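Local atomic coordinates of bifunctional endomannanase/endoglucanase (Caldanaerobius polysaccharolyticus, PDB entry 3W0K), a protein that probably hydrolyses beta-linked mannan and glucan chains as an endo-acting glycoside hydrolase of family 5, built on a beta/alpha barrel. Residues C261-N267 and H302-A307. Numbering follows the deposited sequence.
Sequences CFNKTSN and HGRPGA
Two loops of the beta/alpha barrel, one following strand 254-259 and the other following the last barrel strand, 287-290, are joined where R304 reaches from 302-307 into the bend of 261-267. Its chain bends about the CG-CD bond (chi3 -74°), and the guanidinium meets backbone and side-chain oxygens with its edge. R304 NH1 donates to F262 O at 3.0 Å, lying well above that carbonyl's plane, and also makes a weak bond to C261 O. R304 NE gives a straighter bond to N267 OD1, 3.1 Å away and approached in its carbonyl plane. The N267 amide and the guanidinium are nearly coplanar, 4° apart, and a water bridges N267 OD1 to R304 NH2 at the same edge. One guanidinium face is covered by the imidazole of H302, with H302 CD2 over its centre; H302 NE2 adds a weak, long bond to N267 OD1. A lysine in place of R304, with one ammonium and no flat edge, would probably fail to reach both sides of the bend, costing N267 OD1 its arginine donor or F262 O its bond. Beyond this, R304 touches A270 and F274 of helix 267-284.

At one end of the contact, N263 ND2 donates to H302 O at 2.9 Å, in the carbonyl plane, while a second water links N263 O to G303 O. G303 takes a backbone turn that suits glycine, and a CB there would also crowd N263 ND2. At the start of helix 267-284, N267 N donates to P305 O, a carbonyl of the type II beta turn that runs from R304 to A307. N267, its CG swung opposite the backbone N (chi1 -159°), also lays its amide against the methyl of A307, N267 CG standing 3.6 Å from A307 CB.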
loop_
_atom_site.group_PDB
_atom_site.type_symbol
_atom_site.label_atom_id
_atom_site.label_comp_id
_atom_site.label_asym_id
_atom_site.label_seq_id
_atom_site.Cartn_x
_atom_site.Cartn_y
_atom_site.Cartn_z
ATOM N N CYS A 261 12.258 -0.453 3.227
ATOM C CA CYS A 261 13.512 -0.685 2.533
ATOM C C CYS A 261 13.757 -2.179 2.368
ATOM O O CYS A 261 13.487 -2.965 3.278
ATOM C CB CYS A 261 14.646 -0.060 3.348
ATOM S SG CYS A 261 16.270 -0.159 2.591
ATOM N N PHE A 262 14.273 -2.561 1.201
ATOM C CA PHE A 262 14.583 -3.955 0.895
ATOM C C PHE A 262 15.760 -4.399 1.777
ATOM O O PHE A 262 16.399 -3.566 2.429
ATOM C CB PHE A 262 14.906 -4.088 -0.595
ATOM C CG PHE A 262 14.921 -5.503 -1.104
ATOM C CD1 PHE A 262 13.926 -6.407 -0.746
ATOM C CD2 PHE A 262 15.924 -5.923 -1.973
ATOM C CE1 PHE A 262 13.929 -7.706 -1.248
ATOM C CE2 PHE A 262 15.935 -7.221 -2.480
ATOM C CZ PHE A 262 14.935 -8.113 -2.117
ATOM N N ASN A 263 16.064 -5.694 1.779
ATOM C CA ASN A 263 17.117 -6.223 2.646
ATOM C C ASN A 263 18.541 -6.378 2.112
ATOM O O ASN A 263 19.339 -7.119 2.692
ATOM C CB ASN A 263 16.649 -7.538 3.281
ATOM C CG ASN A 263 16.560 -8.682 2.279
ATOM O OD1 ASN A 263 16.647 -8.479 1.066
ATOM N ND2 ASN A 263 16.398 -9.894 2.790
ATOM N N LYS A 264 18.867 -5.685 1.025
ATOM C CA LYS A 264 20.217 -5.762 0.465
ATOM C C LYS A 264 21.031 -4.518 0.815
ATOM O O LYS A 264 22.257 -4.507 0.703
ATOM C CB LYS A 264 20.160 -5.965 -1.051
ATOM C CG LYS A 264 19.537 -7.288 -1.464
ATOM C CD LYS A 264 20.273 -8.465 -0.844
ATOM C CE LYS A 264 19.619 -9.782 -1.229
ATOM N NZ LYS A 264 20.325 -10.949 -0.633
ATOM N N THR A 265 20.331 -3.481 1.262
ATOM C CA THR A 265 20.938 -2.216 1.659
ATOM C C THR A 265 21.545 -2.382 3.049
ATOM O O THR A 265 20.986 -3.089 3.888
ATOM C CB THR A 265 19.860 -1.112 1.704
ATOM O OG1 THR A 265 19.298 -0.953 0.397
ATOM C CG2 THR A 265 20.441 0.216 2.178
ATOM N N SER A 266 22.696 -1.757 3.288
ATOM C CA SER A 266 23.340 -1.854 4.596
ATOM C C SER A 266 22.370 -1.302 5.638
ATOM O O SER A 266 21.725 -0.276 5.408
ATOM C CB SER A 266 24.648 -1.064 4.618
ATOM O OG SER A 266 25.393 -1.375 5.783
ATOM N N ASN A 267 22.270 -1.980 6.778
ATOM C CA ASN A 267 21.339 -1.554 7.813
ATOM C C ASN A 267 21.548 -0.151 8.359
ATOM O O ASN A 267 20.577 0.547 8.642
ATOM C CB ASN A 267 21.283 -2.554 8.965
ATOM C CG ASN A 267 20.011 -2.422 9.766
ATOM O OD1 ASN A 267 18.911 -2.522 9.217
ATOM N ND2 ASN A 267 20.145 -2.161 11.062
ATOM N N HIS A 302 14.462 -9.150 8.931
ATOM C CA HIS A 302 14.451 -8.736 7.531
ATOM C C HIS A 302 15.678 -9.202 6.747
ATOM O O HIS A 302 15.560 -9.561 5.577
ATOM C CB HIS A 302 14.237 -7.224 7.404
ATOM C CG HIS A 302 15.196 -6.402 8.203
ATOM N ND1 HIS A 302 14.842 -5.787 9.385
ATOM C CD2 HIS A 302 16.496 -6.090 7.988
ATOM C CE1 HIS A 302 15.886 -5.134 9.864
ATOM N NE2 HIS A 302 16.901 -5.301 9.035
ATOM N N GLY A 303 16.847 -9.182 7.387
ATOM C CA GLY A 303 18.054 -9.655 6.725
ATOM C C GLY A 303 19.123 -8.669 6.296
ATOM O O GLY A 303 20.147 -9.093 5.761
ATOM N N ARG A 304 18.923 -7.373 6.518
ATOM C CA ARG A 304 19.934 -6.391 6.122
ATOM C C ARG A 304 21.252 -6.600 6.853
ATOM O O ARG A 304 21.273 -6.887 8.052
ATOM C CB ARG A 304 19.453 -4.961 6.367
ATOM C CG ARG A 304 18.575 -4.408 5.267
ATOM C CD ARG A 304 18.295 -2.931 5.486
ATOM N NE ARG A 304 17.346 -2.709 6.571
ATOM C CZ ARG A 304 16.028 -2.824 6.432
ATOM N NH1 ARG A 304 15.516 -3.150 5.252
ATOM N NH2 ARG A 304 15.225 -2.638 7.472
ATOM N N PRO A 305 22.374 -6.493 6.128
ATOM C CA PRO A 305 23.677 -6.677 6.772
ATOM C C PRO A 305 23.907 -5.659 7.887
ATOM O O PRO A 305 23.648 -4.461 7.721
ATOM C CB PRO A 305 24.664 -6.514 5.612
ATOM C CG PRO A 305 23.913 -5.697 4.605
ATOM C CD PRO A 305 22.526 -6.264 4.682
ATOM N N GLY A 306 24.327 -6.162 9.045
ATOM C CA GLY A 306 24.584 -5.298 10.184
ATOM C C GLY A 306 23.456 -5.251 11.198
ATOM O O GLY A 306 23.661 -4.819 12.329
ATOM N N ALA A 307 22.263 -5.683 10.799
ATOM C CA ALA A 307 21.115 -5.677 11.698
ATOM C C ALA A 307 21.202 -6.761 12.770
ATOM O O ALA A 307 21.816 -7.811 12.563
ATOM C CB ALA A 307 19.824 -5.830 10.902
HETATM O O HOH W 1 20.515 -9.676 2.823
HETATM O O HOH W 2 16.455 -1.687 9.833
#